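Gdp-l-fucose synthetase (Naegleria fowleri, PDB 6AQZ) probably catalyses the NADPH-dependent epimerisation and reduction of GDP-4-keto-6-deoxy-D-mannose to GDP-L-fucose, as a short-chain dehydrogenase/reductase of the epimerase/dehydratase family. Local coordinates at residues Leu128-Pro134 and Tyr158-Arg163; Ile27-Thr33 and Gly51-Gly57; His197-Asn201 and Glu337-Lys341. Numbering follows the deposited sequence.

Contact 1: residues Leu128-Pro134 and Tyr158-Arg163; sequences LSTCVFP and YAYAKR. With NAP (NADP nicotinamide-adenine-dinucleotide phosphate), chain G.
How a Rossmann enzyme sets the loop after a sheet strand against the helix that carries its Tyr-x-x-x-Lys motif is well illustrated where the irregular loop 128-134, which follows strand 123-127, lies against one turn and a half of helix 156-179. Two CA pairs fix the register, Val-132 with Ala-159 at 4.3 Å and Leu-128 with Lys-162 at 5.7 Å. Val-132 is the central knob: with chi1 m its CB comes to 3.6 Å from Ala-159 CB, and its CG1 lies 3.6 Å from Ala-159 CA and 3.9 Å from Lys-162 CB. The carbonyl of Val-132 then receives a forked pair of hydrogen bonds from Arg-163, NE to O and NH2 to O both 3.1 Å, reached by an extended m, t, t side chain; NH1 of the same arginine turns to the Gly-149 carbonyl. Lys-162, m, m, t, t, leaves the helix toward the loop, whose Leu-128 places CD2 3.5 Å from Lys-162 O. Its NZ bonds to Cys-127 O and, at 3.0 Å, to NAP O3D, while NAP O2D donates to Tyr-158 OH at 2.5 Å. Ser-129 brings CB within 3.6 Å of NAP C5N. Ser-129, Tyr-158 and Lys-162 are consistent with the Ser-Tyr-Lys triad of short-chain dehydrogenases, in which the tyrosine probably exchanges a proton with substrate and the lysine lowers its pKa.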
loop_
_atom_site.group_PDB
_atom_site.type_symbol
_atom_site.label_atom_id
_atom_site.label_comp_id
_atom_site.label_asym_id
_atom_site.label_seq_id
_atom_site.Cartn_x
_atom_site.Cartn_y
_atom_site.Cartn_z
ATOM N N LEU A 128 9.021 5.648 10.064
ATOM C CA LEU A 128 7.591 5.396 10.177
ATOM C C LEU A 128 7.024 6.263 11.303
ATOM O O LEU A 128 7.611 7.280 11.676
ATOM C CB LEU A 128 7.297 3.910 10.429
ATOM C CG LEU A 128 8.028 2.886 9.567
ATOM C CD1 LEU A 128 7.544 1.456 9.851
ATOM C CD2 LEU A 128 7.961 3.211 8.114
ATOM N N SER A 129 5.888 5.861 11.863
ATOM C CA SER A 129 5.234 6.637 12.908
ATOM C C SER A 129 4.279 5.725 13.668
ATOM O O SER A 129 3.737 4.766 13.098
ATOM C CB SER A 129 4.489 7.835 12.307
ATOM O OG SER A 129 3.101 7.744 12.521
ATOM N N THR A 130 4.105 5.997 14.972
ATOM C CA THR A 130 3.229 5.130 15.755
ATOM C C THR A 130 1.751 5.306 15.417
ATOM O O THR A 130 0.933 4.522 15.907
ATOM C CB THR A 130 3.407 5.318 17.267
ATOM O OG1 THR A 130 2.967 6.619 17.661
ATOM C CG2 THR A 130 4.843 5.111 17.679
ATOM N N CYS A 131 1.377 6.300 14.618
ATOM C CA CYS A 131 -0.031 6.498 14.311
ATOM C C CYS A 131 -0.478 5.720 13.071
ATOM O O CYS A 131 -1.638 5.837 12.664
ATOM C CB CYS A 131 -0.346 8.001 14.178
ATOM S SG CYS A 131 0.438 8.920 12.811
ATOM N N VAL A 132 0.392 4.877 12.506
ATOM C CA VAL A 132 0.040 4.042 11.363
ATOM C C VAL A 132 -0.249 2.583 11.748
ATOM O O VAL A 132 -0.536 1.757 10.869
ATOM C CB VAL A 132 1.160 4.099 10.309
ATOM C CG1 VAL A 132 1.609 5.565 10.105
ATOM C CG2 VAL A 132 2.334 3.188 10.697
ATOM N N PHE A 133 -0.231 2.254 13.031
ATOM C CA PHE A 133 -0.472 0.903 13.464
ATOM C C PHE A 133 -1.962 0.584 13.363
ATOM O O PHE A 133 -2.784 1.495 13.260
ATOM C CB PHE A 133 0.028 0.723 14.897
ATOM C CG PHE A 133 1.486 0.414 14.979
ATOM C CD1 PHE A 133 2.429 1.424 14.943
ATOM C CD2 PHE A 133 1.923 -0.902 15.057
ATOM C CE1 PHE A 133 3.781 1.133 15.001
ATOM C CE2 PHE A 133 3.278 -1.191 15.116
ATOM C CZ PHE A 133 4.205 -0.177 15.084
ATOM N N PRO A 134 -2.330 -0.711 13.378
ATOM C CA PRO A 134 -3.747 -1.082 13.246
ATOM C C PRO A 134 -4.615 -0.430 14.303
ATOM O O PRO A 134 -4.211 -0.268 15.451
ATOM C CB PRO A 134 -3.740 -2.613 13.397
ATOM C CG PRO A 134 -2.394 -3.028 12.949
ATOM C CD PRO A 134 -1.448 -1.896 13.319
ATOM N N TYR A 158 -1.907 8.357 4.606
ATOM C CA TYR A 158 -0.578 8.517 5.171
ATOM C C TYR A 158 -0.122 7.215 5.827
ATOM O O TYR A 158 1.009 6.767 5.621
ATOM C CB TYR A 158 -0.605 9.683 6.164
ATOM C CG TYR A 158 0.680 9.941 6.879
ATOM C CD1 TYR A 158 1.649 10.748 6.305
ATOM C CD2 TYR A 158 0.927 9.403 8.139
ATOM C CE1 TYR A 158 2.835 11.019 6.954
ATOM C CE2 TYR A 158 2.120 9.674 8.801
ATOM C CZ TYR A 158 3.069 10.482 8.191
ATOM O OH TYR A 158 4.256 10.767 8.808
ATOM N N ALA A 159 -1.006 6.565 6.577
ATOM C CA ALA A 159 -0.583 5.370 7.289
ATOM C C ALA A 159 -0.166 4.267 6.312
ATOM O O ALA A 159 0.888 3.648 6.481
ATOM C CB ALA A 159 -1.705 4.898 8.214
ATOM N N TYR A 160 -0.960 4.039 5.253
ATOM C CA TYR A 160 -0.630 2.980 4.301
ATOM C C TYR A 160 0.651 3.285 3.540
ATOM O O TYR A 160 1.457 2.377 3.293
ATOM C CB TYR A 160 -1.793 2.745 3.326
ATOM C CG TYR A 160 -2.816 1.755 3.841
ATOM C CD1 TYR A 160 -2.430 0.482 4.279
ATOM C CD2 TYR A 160 -4.159 2.091 3.903
ATOM C CE1 TYR A 160 -3.369 -0.416 4.744
ATOM C CE2 TYR A 160 -5.095 1.198 4.356
ATOM C CZ TYR A 160 -4.703 -0.049 4.777
ATOM O OH TYR A 160 -5.665 -0.921 5.250
ATOM N N ALA A 161 0.872 4.553 3.181
ATOM C CA ALA A 161 2.138 4.922 2.549
ATOM C C ALA A 161 3.330 4.570 3.440
ATOM O O ALA A 161 4.358 4.077 2.950
ATOM C CB ALA A 161 2.135 6.410 2.206
ATOM N N LYS A 162 3.204 4.784 4.756
ATOM C CA LYS A 162 4.284 4.393 5.664
ATOM C C LYS A 162 4.450 2.874 5.702
ATOM O O LYS A 162 5.578 2.360 5.692
ATOM C CB LYS A 162 4.040 4.947 7.075
ATOM C CG LYS A 162 4.205 6.424 7.203
ATOM C CD LYS A 162 5.574 6.868 6.752
ATOM C CE LYS A 162 6.004 8.252 7.340
ATOM N NZ LYS A 162 7.348 8.613 6.688
ATOM N N ARG A 163 3.336 2.141 5.741
ATOM C CA ARG A 163 3.405 0.681 5.687
ATOM C C ARG A 163 4.114 0.183 4.432
ATOM O O ARG A 163 4.906 -0.771 4.498
ATOM C CB ARG A 163 2.000 0.075 5.771
ATOM C CG ARG A 163 1.337 0.399 7.078
ATOM C CD ARG A 163 0.169 -0.459 7.240
ATOM N NE ARG A 163 -0.534 -0.206 8.483
ATOM C CZ ARG A 163 -1.503 -0.993 8.925
ATOM N NH1 ARG A 163 -1.819 -2.074 8.210
ATOM N NH2 ARG A 163 -2.133 -0.715 10.062
HETATM P PA NAP G . 8.917 18.139 9.265
HETATM O O1A NAP G . 7.574 18.529 8.728
HETATM O O2A NAP G . 9.508 18.813 10.475
HETATM O O5B NAP G . 10.071 18.205 8.083
HETATM C C5B NAP G . 9.717 17.278 7.117
HETATM C C4B NAP G . 10.851 17.300 6.055
HETATM O O4B NAP G . 10.408 16.713 4.805
HETATM C C3B NAP G . 11.369 18.769 5.776
HETATM O O3B NAP G . 12.756 18.754 5.569
HETATM C C2B NAP G . 10.745 19.059 4.404
HETATM O O2B NAP G . 11.494 19.833 3.616
HETATM C C1B NAP G . 10.873 17.598 3.794
HETATM N N9A NAP G . 10.054 17.435 2.599
HETATM C C8A NAP G . 8.677 17.385 2.525
HETATM N N7A NAP G . 8.217 17.218 1.264
HETATM C C5A NAP G . 9.365 17.174 0.489
HETATM C C6A NAP G . 9.541 17.025 -0.883
HETATM N N6A NAP G . 8.436 16.877 -1.722
HETATM N N1A NAP G . 10.781 16.984 -1.431
HETATM C C2A NAP G . 11.801 17.120 -0.532
HETATM N N3A NAP G . 11.786 17.283 0.808
HETATM C C4A NAP G . 10.526 17.298 1.302
HETATM O O3 NAP G . 8.624 16.522 9.561
HETATM P PN NAP G . 9.430 15.944 10.806
HETATM O O1N NAP G . 10.894 16.149 10.727
HETATM O O2N NAP G . 8.661 16.028 12.105
HETATM O O5D NAP G . 9.325 14.214 10.562
HETATM C C5D NAP G . 10.180 13.756 9.592
HETATM C C4D NAP G . 9.990 12.256 9.621
HETATM O O4D NAP G . 9.709 11.878 10.980
HETATM C C3D NAP G . 8.674 11.909 8.775
HETATM O O3D NAP G . 8.899 10.767 8.022
HETATM C C2D NAP G . 7.608 11.682 9.870
HETATM O O2D NAP G . 6.684 10.710 9.567
HETATM C C1D NAP G . 8.497 11.134 11.024
HETATM N N1N NAP G . 7.793 11.275 12.331
HETATM C C2N NAP G . 7.633 12.510 12.964
HETATM C C3N NAP G . 6.943 12.600 14.155
HETATM C C7N NAP G . 6.769 13.935 14.813
HETATM O O7N NAP G . 6.082 14.096 15.836
HETATM N N7N NAP G . 7.395 15.056 14.255
HETATM C C4N NAP G . 6.339 11.420 14.815
HETATM C C5N NAP G . 6.547 10.147 14.059
HETATM C C6N NAP G . 7.231 10.110 12.913
HETATM P P2B NAP G . 11.215 21.663 3.737
HETATM O O1X NAP G . 11.739 21.898 5.120
HETATM O O2X NAP G . 12.094 22.132 2.575
HETATM O O3X NAP G . 9.728 21.712 3.544
#

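Contact 2: residues Ile27-Thr33 and Gly51-Gly57; sequences ILVTGGT and GKWVFLG. With NAP (NADP nicotinamide-adenine-dinucleotide phosphate), chain G.
In a Rossmann fold the cofactor lies at the C-terminal ends of the strands, as 26-30 and 52-55 illustrate. Their axes approach to 5.0 Å at 14°, with Ile-27 opposite Trp-53, Leu-28 opposite Val-54 and Val-29 opposite Phe-55. Hydrogen bonds run Ile-27 N to Lys-52 O (2.9 Å), Val-54 N to Ile-27 O (3.1 Å), Val-29 N to Val-54 O (3.0 Å) and Leu-56 N to Val-29 O (2.9 Å). On the face toward helix 35-46, Ile-27 (chi1 m) seats CG2 over the six-membered ring of Trp-53, a CH-pi contact 3.7 Å from the centroid. Val-29 CG2 sits in the groove where the rings meet, 4.0 Å from Trp-53 CE3 and 3.8 Å from Phe-55 CE2. On the other face, Leu-28 CD1 wedges against Val-54 CB (4.0 Å) and Leu-56 CD1 (3.9 Å). Beyond the strand the chain turns at Gly-31 (phi 59°), and Gly-32 N bonds Leu-56 O at 2.9 Å; a CB on Gly-32 would collide with Phe-55 CB. Thr-33 OG1 donates to NAP O1X (2.6 Å) and accepts from NAP O3B (2.9 Å). This is the first beta-alpha-beta unit of a Rossmann fold, its glycine-rich turn receiving the adenosine ribose and its 2'-phosphate.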
loop_
_atom_site.group_PDB
_atom_site.type_symbol
_atom_site.label_atom_id
_atom_site.label_comp_id
_atom_site.label_asym_id
_atom_site.label_seq_id
_atom_site.Cartn_x
_atom_site.Cartn_y
_atom_site.Cartn_z
ATOM N N ILE A 27 26.824 10.884 3.843
ATOM C CA ILE A 27 25.556 10.523 4.457
ATOM C C ILE A 27 24.515 11.510 3.965
ATOM O O ILE A 27 24.580 12.699 4.298
ATOM C CB ILE A 27 25.607 10.527 5.990
ATOM C CG1 ILE A 27 26.721 9.625 6.526
ATOM C CG2 ILE A 27 24.254 10.088 6.545
ATOM C CD1 ILE A 27 28.100 10.348 6.702
ATOM N N LEU A 28 23.530 11.007 3.221
ATOM C CA LEU A 28 22.452 11.814 2.664
ATOM C C LEU A 28 21.245 11.758 3.591
ATOM O O LEU A 28 20.773 10.669 3.934
ATOM C CB LEU A 28 22.082 11.299 1.275
ATOM C CG LEU A 28 21.306 12.205 0.321
ATOM C CD1 LEU A 28 22.045 13.505 0.035
ATOM C CD2 LEU A 28 20.970 11.440 -0.976
ATOM N N VAL A 29 20.754 12.925 4.008
ATOM C CA VAL A 29 19.609 13.014 4.913
ATOM C C VAL A 29 18.496 13.719 4.139
ATOM O O VAL A 29 18.530 14.947 3.960
ATOM C CB VAL A 29 19.938 13.760 6.216
ATOM C CG1 VAL A 29 18.724 13.795 7.158
ATOM C CG2 VAL A 29 21.124 13.129 6.932
ATOM N N THR A 30 17.503 12.956 3.670
ATOM C CA THR A 30 16.323 13.601 3.111
ATOM C C THR A 30 15.486 14.137 4.255
ATOM O O THR A 30 15.495 13.582 5.361
ATOM C CB THR A 30 15.477 12.642 2.262
ATOM O OG1 THR A 30 14.673 11.819 3.121
ATOM C CG2 THR A 30 16.364 11.770 1.347
ATOM N N GLY A 31 14.748 15.212 3.983
ATOM C CA GLY A 31 14.006 15.862 5.055
ATOM C C GLY A 31 14.893 16.354 6.182
ATOM O O GLY A 31 14.467 16.388 7.344
ATOM N N GLY A 32 16.124 16.742 5.861
ATOM C CA GLY A 32 17.069 17.166 6.876
ATOM C C GLY A 32 16.858 18.566 7.439
ATOM O O GLY A 32 17.596 18.939 8.350
ATOM N N THR A 33 15.895 19.344 6.913
ATOM C CA THR A 33 15.619 20.698 7.382
ATOM C C THR A 33 14.429 20.770 8.335
ATOM O O THR A 33 14.180 21.839 8.908
ATOM C CB THR A 33 15.385 21.677 6.205
ATOM O OG1 THR A 33 14.256 21.262 5.425
ATOM C CG2 THR A 33 16.627 21.763 5.299
ATOM N N GLY A 51 32.508 12.110 8.425
ATOM C CA GLY A 51 31.793 12.007 7.171
ATOM C C GLY A 51 31.325 13.361 6.648
ATOM O O GLY A 51 31.308 14.375 7.352
ATOM N N LYS A 52 30.976 13.376 5.372
ATOM C CA LYS A 52 30.344 14.527 4.757
ATOM C C LYS A 52 28.838 14.339 4.881
ATOM O O LYS A 52 28.274 13.398 4.313
ATOM C CB LYS A 52 30.765 14.665 3.295
ATOM C CG LYS A 52 30.118 15.833 2.561
ATOM C CD LYS A 52 30.537 15.857 1.095
ATOM C CE LYS A 52 29.963 17.069 0.369
ATOM N NZ LYS A 52 30.126 16.971 -1.114
ATOM N N TRP A 53 28.195 15.226 5.625
ATOM C CA TRP A 53 26.768 15.161 5.886
ATOM C C TRP A 53 26.051 16.203 5.039
ATOM O O TRP A 53 26.464 17.371 5.014
ATOM C CB TRP A 53 26.486 15.384 7.370
ATOM C CG TRP A 53 26.919 14.228 8.178
ATOM C CD1 TRP A 53 28.207 13.872 8.508
ATOM C CD2 TRP A 53 26.070 13.211 8.710
ATOM N NE1 TRP A 53 28.200 12.701 9.246
ATOM C CE2 TRP A 53 26.901 12.279 9.385
ATOM C CE3 TRP A 53 24.686 13.002 8.694
ATOM C CZ2 TRP A 53 26.390 11.158 10.029
ATOM C CZ3 TRP A 53 24.174 11.876 9.342
ATOM C CH2 TRP A 53 25.027 10.968 9.990
ATOM N N VAL A 54 25.020 15.764 4.304
ATOM C CA VAL A 54 24.216 16.622 3.429
ATOM C C VAL A 54 22.769 16.589 3.903
ATOM O O VAL A 54 22.117 15.543 3.839
ATOM C CB VAL A 54 24.301 16.188 1.961
ATOM C CG1 VAL A 54 23.481 17.138 1.084
ATOM C CG2 VAL A 54 25.755 16.099 1.516
ATOM N N PHE A 55 22.262 17.730 4.342
ATOM C CA PHE A 55 20.902 17.840 4.874
ATOM C C PHE A 55 20.034 18.480 3.800
ATOM O O PHE A 55 20.058 19.695 3.613
ATOM C CB PHE A 55 20.922 18.621 6.187
ATOM C CG PHE A 55 21.649 17.871 7.286
ATOM C CD1 PHE A 55 23.026 17.996 7.433
ATOM C CD2 PHE A 55 20.971 16.965 8.104
ATOM C CE1 PHE A 55 23.711 17.266 8.406
ATOM C CE2 PHE A 55 21.648 16.232 9.075
ATOM C CZ PHE A 55 23.021 16.385 9.224
ATOM N N LEU A 56 19.251 17.654 3.113
ATOM C CA LEU A 56 18.450 18.108 1.990
ATOM C C LEU A 56 17.150 18.735 2.466
ATOM O O LEU A 56 16.550 18.307 3.452
ATOM C CB LEU A 56 18.099 16.935 1.067
ATOM C CG LEU A 56 19.177 16.106 0.368
ATOM C CD1 LEU A 56 18.492 14.988 -0.344
ATOM C CD2 LEU A 56 19.962 16.936 -0.621
ATOM N N GLY A 57 16.676 19.722 1.716
ATOM C CA GLY A 57 15.319 20.195 1.861
ATOM C C GLY A 57 14.650 20.245 0.502
ATOM O O GLY A 57 15.282 20.024 -0.531
HETATM P PA NAP G . 8.917 18.139 9.265
HETATM O O1A NAP G . 7.574 18.529 8.728
HETATM O O2A NAP G . 9.508 18.813 10.475
HETATM O O5B NAP G . 10.071 18.205 8.083
HETATM C C5B NAP G . 9.717 17.278 7.117
HETATM C C4B NAP G . 10.851 17.300 6.055
HETATM O O4B NAP G . 10.408 16.713 4.805
HETATM C C3B NAP G . 11.369 18.769 5.776
HETATM O O3B NAP G . 12.756 18.754 5.569
HETATM C C2B NAP G . 10.745 19.059 4.404
HETATM O O2B NAP G . 11.494 19.833 3.616
HETATM C C1B NAP G . 10.873 17.598 3.794
HETATM N N9A NAP G . 10.054 17.435 2.599
HETATM C C8A NAP G . 8.677 17.385 2.525
HETATM N N7A NAP G . 8.217 17.218 1.264
HETATM C C5A NAP G . 9.365 17.174 0.489
HETATM C C6A NAP G . 9.541 17.025 -0.883
HETATM N N6A NAP G . 8.436 16.877 -1.722
HETATM N N1A NAP G . 10.781 16.984 -1.431
HETATM C C2A NAP G . 11.801 17.120 -0.532
HETATM N N3A NAP G . 11.786 17.283 0.808
HETATM C C4A NAP G . 10.526 17.298 1.302
HETATM O O3 NAP G . 8.624 16.522 9.561
HETATM P PN NAP G . 9.430 15.944 10.806
HETATM O O1N NAP G . 10.894 16.149 10.727
HETATM O O2N NAP G . 8.661 16.028 12.105
HETATM O O5D NAP G . 9.325 14.214 10.562
HETATM C C5D NAP G . 10.180 13.756 9.592
HETATM C C4D NAP G . 9.990 12.256 9.621
HETATM O O4D NAP G . 9.709 11.878 10.980
HETATM C C3D NAP G . 8.674 11.909 8.775
HETATM O O3D NAP G . 8.899 10.767 8.022
HETATM C C2D NAP G . 7.608 11.682 9.870
HETATM O O2D NAP G . 6.684 10.710 9.567
HETATM C C1D NAP G . 8.497 11.134 11.024
HETATM N N1N NAP G . 7.793 11.275 12.331
HETATM C C2N NAP G . 7.633 12.510 12.964
HETATM C C3N NAP G . 6.943 12.600 14.155
HETATM C C7N NAP G . 6.769 13.935 14.813
HETATM O O7N NAP G . 6.082 14.096 15.836
HETATM N N7N NAP G . 7.395 15.056 14.255
HETATM C C4N NAP G . 6.339 11.420 14.815
HETATM C C5N NAP G . 6.547 10.147 14.059
HETATM C C6N NAP G . 7.231 10.110 12.913
HETATM P P2B NAP G . 11.215 21.663 3.737
HETATM O O1X NAP G . 11.739 21.898 5.120
HETATM O O2X NAP G . 12.094 22.132 2.575
HETATM O O3X NAP G . 9.728 21.712 3.544
#

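Contact 3: residues His197-Asn201 and Glu337-Lys341; sequences HDNFN and ETARK. With NAP (NADP nicotinamide-adenine-dinucleotide phosphate), chain G.
The pyrophosphate site of the NADP pocket is completed here by the C-terminal tail, an example of a distant chain end brought back over a cofactor. The penultimate Arg-340 donates from NH1 to NAP O2A (3.0 Å) and from NH2 to NAP O1A (3.1 Å), so that both non-bridging oxygens of the adenosine-side phosphate are held. Its CA-to-CB bond points toward the 197-201 loop (side chain m, t, p); NH1 also bonds His-197 O at 3.1 Å, and Asn-199 CB lies over a face of the guanidinium, 3.8 Å from NH2. Neither segment is regular. The nearest CA pairs are His-197 with Ala-339 (6.4 Å), Asn-199 with Arg-340 (4.9 Å) and Asn-201 with Lys-341 (4.2 Å). The backbones join through Phe-200 N to Arg-340 O, 2.7 Å, and through a water that donates to Asp-198 O and accepts from Arg-340 N, each 2.8 Å. Asn-199 OD1 accepts from Asn-201 N at 3.2 Å, an Asx turn; Asn-201 ND2 meets the terminal carboxylate at Lys-341 OXT, 2.8 Å, its OD1 accepting from Ala-204 N. Lys-341 NZ returns to Ala-339 O (2.7 Å) and to Tyr-336 O. Phe-200, whose CD2 lies 4.4 Å from Ala-339 CB, stacks on Phe-332 of helix 321-335. The result is a diphosphate site of the Rossmann type, in which Arg-340 touches the glycine-rich turn.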
loop_
_atom_site.group_PDB
_atom_site.type_symbol
_atom_site.label_atom_id
_atom_site.label_comp_id
_atom_site.label_asym_id
_atom_site.label_seq_id
_atom_site.Cartn_x
_atom_site.Cartn_y
_atom_site.Cartn_z
ATOM N N HIS A 197 13.041 23.876 15.758
ATOM C CA HIS A 197 12.761 23.804 14.325
ATOM C C HIS A 197 11.497 23.017 14.001
ATOM O O HIS A 197 11.296 22.629 12.851
ATOM C CB HIS A 197 13.951 23.227 13.563
ATOM C CG HIS A 197 15.192 24.048 13.694
ATOM N ND1 HIS A 197 15.410 25.187 12.951
ATOM C CD2 HIS A 197 16.285 23.893 14.480
ATOM C CE1 HIS A 197 16.587 25.696 13.270
ATOM N NE2 HIS A 197 17.139 24.929 14.193
ATOM N N ASP A 198 10.622 22.840 14.988
ATOM C CA ASP A 198 9.315 22.228 14.827
ATOM C C ASP A 198 8.394 23.150 14.037
ATOM O O ASP A 198 8.776 24.242 13.614
ATOM C CB ASP A 198 8.718 21.926 16.195
ATOM C CG ASP A 198 7.787 20.729 16.183
ATOM O OD1 ASP A 198 7.265 20.387 15.101
ATOM O OD2 ASP A 198 7.564 20.158 17.275
ATOM N N ASN A 199 7.176 22.678 13.790
ATOM C CA ASN A 199 6.122 23.486 13.185
ATOM C C ASN A 199 5.209 23.969 14.305
ATOM O O ASN A 199 4.453 23.180 14.876
ATOM C CB ASN A 199 5.345 22.692 12.137
ATOM C CG ASN A 199 4.276 23.525 11.471
ATOM O OD1 ASN A 199 4.100 24.709 11.788
ATOM N ND2 ASN A 199 3.578 22.936 10.523
ATOM N N PHE A 200 5.268 25.266 14.615
ATOM C CA PHE A 200 4.556 25.801 15.765
ATOM C C PHE A 200 3.228 26.457 15.415
ATOM O O PHE A 200 2.675 27.181 16.247
ATOM C CB PHE A 200 5.442 26.794 16.499
ATOM C CG PHE A 200 6.669 26.181 17.069
ATOM C CD1 PHE A 200 6.663 25.653 18.337
ATOM C CD2 PHE A 200 7.837 26.135 16.329
ATOM C CE1 PHE A 200 7.812 25.096 18.865
ATOM C CE2 PHE A 200 8.986 25.581 16.847
ATOM C CZ PHE A 200 8.977 25.070 18.121
ATOM N N ASN A 201 2.708 26.227 14.215
ATOM C CA ASN A 201 1.384 26.716 13.862
ATOM C C ASN A 201 0.346 26.040 14.747
ATOM O O ASN A 201 0.254 24.809 14.762
ATOM C CB ASN A 201 1.112 26.408 12.386
ATOM C CG ASN A 201 -0.233 26.942 11.907
ATOM O OD1 ASN A 201 -1.255 26.263 12.020
ATOM N ND2 ASN A 201 -0.229 28.138 11.326
ATOM N N GLU A 337 11.260 34.734 15.242
ATOM C CA GLU A 337 11.036 35.338 13.932
ATOM C C GLU A 337 11.196 34.327 12.801
ATOM O O GLU A 337 10.412 34.334 11.844
ATOM C CB GLU A 337 11.984 36.517 13.718
ATOM C CG GLU A 337 11.834 37.164 12.349
ATOM C CD GLU A 337 12.924 38.179 12.045
ATOM O OE1 GLU A 337 13.576 38.652 12.995
ATOM O OE2 GLU A 337 13.135 38.493 10.854
ATOM N N THR A 338 12.181 33.434 12.902
ATOM C CA THR A 338 12.450 32.475 11.839
ATOM C C THR A 338 11.781 31.141 12.086
ATOM O O THR A 338 12.005 30.207 11.311
ATOM C CB THR A 338 13.955 32.237 11.649
ATOM O OG1 THR A 338 14.526 31.760 12.870
ATOM C CG2 THR A 338 14.659 33.497 11.185
ATOM N N ALA A 339 11.012 31.011 13.161
ATOM C CA ALA A 339 10.409 29.732 13.474
ATOM C C ALA A 339 9.197 29.489 12.580
ATOM O O ALA A 339 8.463 30.419 12.221
ATOM C CB ALA A 339 10.025 29.660 14.951
ATOM N N ARG A 340 8.994 28.213 12.240
ATOM C CA ARG A 340 7.862 27.748 11.439
ATOM C C ARG A 340 6.566 27.964 12.205
ATOM O O ARG A 340 6.352 27.373 13.269
ATOM C CB ARG A 340 8.056 26.263 11.111
ATOM C CG ARG A 340 9.175 26.009 10.114
ATOM C CD ARG A 340 9.582 24.560 10.043
ATOM N NE ARG A 340 8.549 23.660 9.516
ATOM C CZ ARG A 340 8.521 22.343 9.760
ATOM N NH1 ARG A 340 9.457 21.795 10.532
ATOM N NH2 ARG A 340 7.560 21.578 9.247
ATOM N N LYS A 341 5.725 28.853 11.705
ATOM C CA LYS A 341 4.446 29.109 12.359
ATOM C C LYS A 341 3.341 29.279 11.323
ATOM O O LYS A 341 3.618 29.170 10.131
ATOM C CB LYS A 341 4.534 30.326 13.281
ATOM C CG LYS A 341 5.415 31.464 12.786
ATOM C CD LYS A 341 5.543 32.545 13.877
ATOM C CE LYS A 341 6.656 33.510 13.569
ATOM N NZ LYS A 341 7.938 32.876 13.206
ATOM O OXT LYS A 341 2.177 29.542 11.640
HETATM P PA NAP G . 8.917 18.139 9.265
HETATM O O1A NAP G . 7.574 18.529 8.728
HETATM O O2A NAP G . 9.508 18.813 10.475
HETATM O O5B NAP G . 10.071 18.205 8.083
HETATM C C5B NAP G . 9.717 17.278 7.117
HETATM C C4B NAP G . 10.851 17.300 6.055
HETATM O O4B NAP G . 10.408 16.713 4.805
HETATM C C3B NAP G . 11.369 18.769 5.776
HETATM O O3B NAP G . 12.756 18.754 5.569
HETATM C C2B NAP G . 10.745 19.059 4.404
HETATM O O2B NAP G . 11.494 19.833 3.616
HETATM C C1B NAP G . 10.873 17.598 3.794
HETATM N N9A NAP G . 10.054 17.435 2.599
HETATM C C8A NAP G . 8.677 17.385 2.525
HETATM N N7A NAP G . 8.217 17.218 1.264
HETATM C C5A NAP G . 9.365 17.174 0.489
HETATM C C6A NAP G . 9.541 17.025 -0.883
HETATM N N6A NAP G . 8.436 16.877 -1.722
HETATM N N1A NAP G . 10.781 16.984 -1.431
HETATM C C2A NAP G . 11.801 17.120 -0.532
HETATM N N3A NAP G . 11.786 17.283 0.808
HETATM C C4A NAP G . 10.526 17.298 1.302
HETATM O O3 NAP G . 8.624 16.522 9.561
HETATM P PN NAP G . 9.430 15.944 10.806
HETATM O O1N NAP G . 10.894 16.149 10.727
HETATM O O2N NAP G . 8.661 16.028 12.105
HETATM O O5D NAP G . 9.325 14.214 10.562
HETATM C C5D NAP G . 10.180 13.756 9.592
HETATM C C4D NAP G . 9.990 12.256 9.621
HETATM O O4D NAP G . 9.709 11.878 10.980
HETATM C C3D NAP G . 8.674 11.909 8.775
HETATM O O3D NAP G . 8.899 10.767 8.022
HETATM C C2D NAP G . 7.608 11.682 9.870
HETATM O O2D NAP G . 6.684 10.710 9.567
HETATM C C1D NAP G . 8.497 11.134 11.024
HETATM N N1N NAP G . 7.793 11.275 12.331
HETATM C C2N NAP G . 7.633 12.510 12.964
HETATM C C3N NAP G . 6.943 12.600 14.155
HETATM C C7N NAP G . 6.769 13.935 14.813
HETATM O O7N NAP G . 6.082 14.096 15.836
HETATM N N7N NAP G . 7.395 15.056 14.255
HETATM C C4N NAP G . 6.339 11.420 14.815
HETATM C C5N NAP G . 6.547 10.147 14.059
HETATM C C6N NAP G . 7.231 10.110 12.913
HETATM P P2B NAP G . 11.215 21.663 3.737
HETATM O O1X NAP G . 11.739 21.898 5.120
HETATM O O2X NAP G . 12.094 22.132 2.575
HETATM O O3X NAP G . 9.728 21.712 3.544
HETATM O O HOH W 1 10.733 26.161 13.128
#

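How the contacts relate
One dinucleotide touches all three contacts, yet each meets it with different chemistry. Contact 1 is the most buried, a loop on a helix, and serves the nicotinamide ribose with hydroxyl and amine groups. Contact 2, partly buried, is the sole pairing of regular strands; its backbone bonds and apolar faces build the sheet, and polar work begins at its end, by the adenosine ribose. Contact 3, also partly buried, joins two irregular segments 136 residues apart in sequence and supplies positive charge to the diphosphate. Contacts 2 and 3 come within about 5 Å at their nearest atoms, whereas the centres of contacts 1 and 3 are about 25 Å apart; no two touch directly.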